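Local coordinates for V-type ATP synthase alpha chain (Thermoplasma volcanium, PDB 4O1S), which is the intein of a V-type ATPase subunit A precursor, a mostly beta splicing domain of the Hint (Hedgehog/intein) superfamily, at residues E9-L14 with G160-L165; D24-E29 with G42-H47. All blocks are in the same frame, centred on the assembly; numbering follows the deposited sequence.

Contact 1: E9-L14 with G160-L165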
loop_
_atom_site.group_PDB
_atom_site.type_symbol
_atom_site.label_atom_id
_atom_site.label_comp_id
_atom_site.label_asym_id
_atom_site.label_seq_id
_atom_site.Cartn_x
_atom_site.Cartn_y
_atom_site.Cartn_z
ATOM N N GLU A 9 -2.307 -8.124 5.829
ATOM C CA GLU A 9 -3.051 -7.542 6.946
ATOM C C GLU A 9 -3.298 -6.075 6.687
ATOM O O GLU A 9 -3.985 -5.418 7.443
ATOM C CB GLU A 9 -2.270 -7.708 8.244
ATOM C CG GLU A 9 -2.063 -9.161 8.628
ATOM C CD GLU A 9 -3.366 -9.833 9.056
ATOM O OE1 GLU A 9 -4.247 -9.112 9.599
ATOM O OE2 GLU A 9 -3.499 -11.074 8.856
ATOM N N THR A 10 -2.725 -5.574 5.602
ATOM C CA THR A 10 -2.778 -4.166 5.298
ATOM C C THR A 10 -4.210 -3.777 4.984
ATOM O O THR A 10 -4.835 -4.368 4.107
ATOM C CB THR A 10 -1.886 -3.840 4.078
ATOM O OG1 THR A 10 -0.546 -4.289 4.325
ATOM C CG2 THR A 10 -1.887 -2.332 3.781
ATOM N N PRO A 11 -4.736 -2.775 5.708
ATOM C CA PRO A 11 -6.031 -2.198 5.352
ATOM C C PRO A 11 -5.893 -1.387 4.086
ATOM O O PRO A 11 -4.929 -0.636 3.932
ATOM C CB PRO A 11 -6.328 -1.238 6.517
ATOM C CG PRO A 11 -5.424 -1.648 7.606
ATOM C CD PRO A 11 -4.185 -2.147 6.914
ATOM N N VAL A 12 -6.853 -1.548 3.189
ATOM C CA VAL A 12 -7.031 -0.595 2.116
ATOM C C VAL A 12 -8.356 0.100 2.338
ATOM O O VAL A 12 -9.215 -0.424 3.037
ATOM C CB VAL A 12 -7.002 -1.275 0.775
ATOM C CG1 VAL A 12 -5.672 -1.924 0.613
ATOM C CG2 VAL A 12 -8.056 -2.310 0.712
ATOM N N TYR A 13 -8.509 1.296 1.776
ATOM C CA TYR A 13 -9.686 2.120 2.055
ATOM C C TYR A 13 -10.556 2.248 0.814
ATOM O O TYR A 13 -10.156 2.866 -0.181
ATOM C CB TYR A 13 -9.252 3.478 2.634
ATOM C CG TYR A 13 -8.501 3.267 3.933
ATOM C CD1 TYR A 13 -9.184 3.205 5.153
ATOM C CD2 TYR A 13 -7.125 3.039 3.939
ATOM C CE1 TYR A 13 -8.513 2.968 6.343
ATOM C CE2 TYR A 13 -6.439 2.802 5.123
ATOM C CZ TYR A 13 -7.140 2.765 6.325
ATOM O OH TYR A 13 -6.487 2.523 7.518
ATOM N N LEU A 14 -11.725 1.608 0.851
ATOM C CA LEU A 14 -12.651 1.682 -0.286
ATOM C C LEU A 14 -13.508 2.931 -0.171
ATOM O O LEU A 14 -13.746 3.450 0.931
ATOM C CB LEU A 14 -13.591 0.499 -0.384
ATOM C CG LEU A 14 -13.128 -0.945 -0.303
ATOM C CD1 LEU A 14 -11.868 -1.149 -1.098
ATOM C CD2 LEU A 14 -12.951 -1.319 1.152
ATOM N N GLY A 160 -3.043 3.138 2.402
ATOM C CA GLY A 160 -3.242 1.888 3.101
ATOM C C GLY A 160 -2.478 1.843 4.405
ATOM O O GLY A 160 -1.744 2.774 4.753
ATOM N N GLY A 161 -2.646 0.748 5.132
ATOM C CA GLY A 161 -2.014 0.629 6.426
ATOM C C GLY A 161 -2.817 1.303 7.520
ATOM O O GLY A 161 -3.806 2.004 7.280
ATOM N N GLU A 162 -2.392 1.063 8.746
ATOM C CA GLU A 162 -2.956 1.755 9.877
ATOM C C GLU A 162 -2.576 3.236 9.826
ATOM O O GLU A 162 -1.413 3.579 10.012
ATOM C CB GLU A 162 -2.403 1.129 11.150
ATOM C CG GLU A 162 -3.085 -0.150 11.516
ATOM C CD GLU A 162 -4.469 0.119 12.044
ATOM O OE1 GLU A 162 -4.693 1.241 12.577
ATOM O OE2 GLU A 162 -5.327 -0.782 11.908
ATOM N N GLY A 163 -3.539 4.117 9.568
ATOM C CA GLY A 163 -3.275 5.542 9.684
ATOM C C GLY A 163 -3.057 6.204 8.341
ATOM O O GLY A 163 -2.407 7.245 8.255
ATOM N N LEU A 164 -3.599 5.582 7.296
ATOM C CA LEU A 164 -3.614 6.153 5.959
ATOM C C LEU A 164 -2.226 6.561 5.468
ATOM O O LEU A 164 -1.995 7.718 5.081
ATOM C CB LEU A 164 -4.563 7.352 5.894
ATOM C CG LEU A 164 -5.938 7.237 6.546
ATOM C CD1 LEU A 164 -6.697 8.505 6.312
ATOM C CD2 LEU A 164 -6.730 6.099 5.995
ATOM N N LEU A 165 -1.295 5.617 5.492
ATOM C CA LEU A 165 0.001 5.869 4.887
ATOM C C LEU A 165 -0.133 5.873 3.362
ATOM O O LEU A 165 -1.076 5.279 2.781
ATOM C CB LEU A 165 1.015 4.830 5.335
ATOM C CG LEU A 165 1.254 4.837 6.843
ATOM C CD1 LEU A 165 1.860 3.513 7.301
ATOM C CD2 LEU A 165 2.163 6.005 7.231
#
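Y13 lays one face of its phenol ring over CD2 of L164. That methyl sits over the ring centre, 3.4 Å from L164 CD2 to the Y13 ring centroid and only 13° off the ring normal, which makes it a CH-pi contact; the two side chains cross at about a right angle. The rim of the same ring is engaged too: G160 CA and G161 O lie near its plane, and Y13 OH donates to G161 O at 2.7 Å, tilted 25° from the carbonyl plane. Face contact and hydroxyl bond together would be expected to limit the tilt of the ring.

Two residues before Y13, at P11, the backbones meet. G161 N donates to P11 O at 2.9 Å, with the donor in the plane of the P11 carbonyl. G161 thus uses both backbone polar atoms, N to P11 O and O to Y13 OH. Beside this bond, P11 CD rests 3.6 Å from G161 CA, and T10 CG2 approaches G161 N; T10 OG1 bonds instead to S7 O.

G161 to L164 form a type II beta turn, and its positive-phi G163 (102°) suits the third position. The arrangement is a glycine-rich beta hairpin turn between strands 158-160 and 165-168, docked on strand 11-13 within the Hint fold of an intein splicing domain.

Contact 2: D24-E29 with G42-H47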
loop_
_atom_site.group_PDB
_atom_site.type_symbol
_atom_site.label_atom_id
_atom_site.label_comp_id
_atom_site.label_asym_id
_atom_site.label_seq_id
_atom_site.Cartn_x
_atom_site.Cartn_y
_atom_site.Cartn_z
ATOM N N ASP A 24 -8.123 -10.226 2.536
ATOM C CA ASP A 24 -9.536 -10.597 2.506
ATOM C C ASP A 24 -10.186 -10.171 1.197
ATOM O O ASP A 24 -10.973 -10.927 0.589
ATOM C CB ASP A 24 -10.292 -9.995 3.693
ATOM C CG ASP A 24 -9.825 -10.557 5.025
ATOM O OD1 ASP A 24 -9.274 -11.687 5.021
ATOM O OD2 ASP A 24 -9.991 -9.872 6.064
ATOM N N LEU A 25 -9.845 -8.956 0.774
ATOM C CA LEU A 25 -10.307 -8.411 -0.489
ATOM C C LEU A 25 -9.886 -9.326 -1.634
ATOM O O LEU A 25 -10.690 -9.690 -2.488
ATOM C CB LEU A 25 -9.696 -7.032 -0.693
ATOM C CG LEU A 25 -9.858 -6.451 -2.096
ATOM C CD1 LEU A 25 -11.337 -6.350 -2.439
ATOM C CD2 LEU A 25 -9.196 -5.102 -2.192
ATOM N N TYR A 26 -8.613 -9.693 -1.635
ATOM C CA TYR A 26 -8.075 -10.592 -2.634
ATOM C C TYR A 26 -8.851 -11.905 -2.666
ATOM O O TYR A 26 -9.237 -12.403 -3.732
ATOM C CB TYR A 26 -6.583 -10.877 -2.378
ATOM C CG TYR A 26 -5.946 -11.639 -3.531
ATOM C CD1 TYR A 26 -5.369 -10.958 -4.611
ATOM C CD2 TYR A 26 -5.939 -13.040 -3.552
ATOM C CE1 TYR A 26 -4.801 -11.653 -5.670
ATOM C CE2 TYR A 26 -5.384 -13.738 -4.611
ATOM C CZ TYR A 26 -4.824 -13.040 -5.663
ATOM O OH TYR A 26 -4.283 -13.738 -6.710
ATOM N N SER A 27 -9.076 -12.462 -1.488
ATOM C CA SER A 27 -9.628 -13.796 -1.389
ATOM C C SER A 27 -11.038 -13.811 -1.950
ATOM O O SER A 27 -11.459 -14.755 -2.646
ATOM C CB SER A 27 -9.665 -14.219 0.069
ATOM O OG SER A 27 -9.962 -15.593 0.156
ATOM N N SER A 28 -11.765 -12.747 -1.626
ATOM C CA SER A 28 -13.147 -12.597 -2.044
ATOM C C SER A 28 -13.248 -12.441 -3.564
ATOM O O SER A 28 -14.039 -13.117 -4.225
ATOM C CB SER A 28 -13.757 -11.384 -1.348
ATOM O OG SER A 28 -15.106 -11.225 -1.756
ATOM N N GLU A 29 -12.426 -11.549 -4.108
ATOM C CA GLU A 29 -12.417 -11.283 -5.532
ATOM C C GLU A 29 -11.967 -12.517 -6.313
ATOM O O GLU A 29 -12.387 -12.744 -7.438
ATOM C CB GLU A 29 -11.502 -10.093 -5.817
ATOM C CG GLU A 29 -12.021 -8.786 -5.248
ATOM C CD GLU A 29 -13.266 -8.331 -5.961
ATOM O OE1 GLU A 29 -13.505 -8.806 -7.091
ATOM O OE2 GLU A 29 -14.012 -7.504 -5.403
ATOM N N GLY A 42 4.508 -18.924 -8.418
ATOM C CA GLY A 42 4.300 -18.258 -7.138
ATOM C C GLY A 42 3.601 -16.901 -7.169
ATOM O O GLY A 42 3.242 -16.364 -6.129
ATOM N N GLU A 43 3.409 -16.336 -8.352
ATOM C CA GLU A 43 2.640 -15.117 -8.474
ATOM C C GLU A 43 1.254 -15.396 -9.011
ATOM O O GLU A 43 1.028 -16.373 -9.724
ATOM C CB GLU A 43 3.329 -14.150 -9.400
ATOM C CG GLU A 43 4.687 -13.767 -8.946
ATOM C CD GLU A 43 5.358 -12.863 -9.943
ATOM O OE1 GLU A 43 5.224 -13.125 -11.156
ATOM O OE2 GLU A 43 6.004 -11.882 -9.521
ATOM N N GLU A 44 0.325 -14.513 -8.672
ATOM C CA GLU A 44 -1.042 -14.652 -9.132
ATOM C C GLU A 44 -1.710 -13.292 -9.280
ATOM O O GLU A 44 -1.475 -12.359 -8.480
ATOM C CB GLU A 44 -1.841 -15.517 -8.176
ATOM C CG GLU A 44 -3.168 -15.918 -8.754
ATOM C CD GLU A 44 -3.958 -16.812 -7.817
ATOM O OE1 GLU A 44 -4.545 -16.293 -6.832
ATOM O OE2 GLU A 44 -3.983 -18.038 -8.073
ATOM N N ILE A 45 -2.551 -13.184 -10.305
ATOM C CA ILE A 45 -3.243 -11.935 -10.590
ATOM C C ILE A 45 -4.751 -12.126 -10.791
ATOM O O ILE A 45 -5.209 -13.111 -11.404
ATOM C CB ILE A 45 -2.627 -11.243 -11.813
ATOM C CG1 ILE A 45 -1.212 -10.787 -11.485
ATOM C CG2 ILE A 45 -3.440 -10.041 -12.227
ATOM C CD1 ILE A 45 -0.313 -10.682 -12.700
ATOM N N ILE A 46 -5.525 -11.191 -10.255
ATOM C CA ILE A 46 -6.933 -11.205 -10.540
ATOM C C ILE A 46 -7.249 -9.965 -11.330
ATOM O O ILE A 46 -6.887 -8.841 -10.956
ATOM C CB ILE A 46 -7.819 -11.237 -9.284
ATOM C CG1 ILE A 46 -7.306 -12.240 -8.251
ATOM C CG2 ILE A 46 -9.272 -11.537 -9.676
ATOM C CD1 ILE A 46 -8.014 -12.064 -6.916
ATOM N N HIS A 47 -7.924 -10.182 -12.442
ATOM C CA HIS A 47 -8.409 -9.077 -13.219
ATOM C C HIS A 47 -9.893 -8.875 -12.882
ATOM O O HIS A 47 -10.719 -9.778 -13.018
ATOM C CB HIS A 47 -8.147 -9.339 -14.708
ATOM C CG HIS A 47 -8.525 -8.202 -15.601
ATOM N ND1 HIS A 47 -8.549 -6.894 -15.169
ATOM C CD2 HIS A 47 -8.932 -8.181 -16.895
ATOM C CE1 HIS A 47 -8.933 -6.115 -16.165
ATOM N NE2 HIS A 47 -9.171 -6.872 -17.222
#
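Y26 presents two surfaces to strand 43-47: a ring face to I46 and its hydroxyl edge to E44. Over the face, I46 CD1 lies 3.5 Å from the Y26 ring centroid and close to the ring normal, a CH-pi contact. The same methyl approaches the helix backbone, with I46 CD1 3.4 Å from Y26 O, while E29 CB adds a looser apolar contact.

At the edge the two flat groups, the E44 carboxylate and the Y26 ring, lie nearly coplanar, 10° apart. Y26 OH donates to E44 OE1 at 2.6 Å, and E44 OE1 accepts through its anti lone pair. E44 reaches the hydroxyl with CG anti to its backbone N (chi1 -168°) and an extended chain beyond. R30 makes a salt bridge to the same OE1, which would be expected to stabilise the negative charge, and Y147 meets the Y26 ring edge-to-face.

The short axes approach to 9.7 Å at a 68° angle, consistent with strand side chains reaching the helix, partly to its backbone oxygens. Alternation along the strand turns E44 and I46 toward the helix and I45 away. This is helix-on-sheet packing, placing helix 22-31 against an antiparallel sheet of the Hint-type intein domain.

From the N terminus, the chain enters contact 1 at residues 9-14, pairs strand 11-13 with strand 19-21, and passes directly into helix 22-31. Contact 2 follows when strand 43-58 returns to that helix after a 12-residue link containing strand 36-40, closing a short loop. Contact 1 closes only at residues 160-165, after 145 intervening residues, so the small loop lies wholly within the large one and the two do not cross. Contact 1 ties strand 11-13, near the N terminus, to the C-terminal hairpin; contact 2 ties the helix to the five-stranded sheet. Their centres are about 17 Å apart, yet V12 CG2 packs 4.2 Å from L25 CD2, joining strand and helix directly.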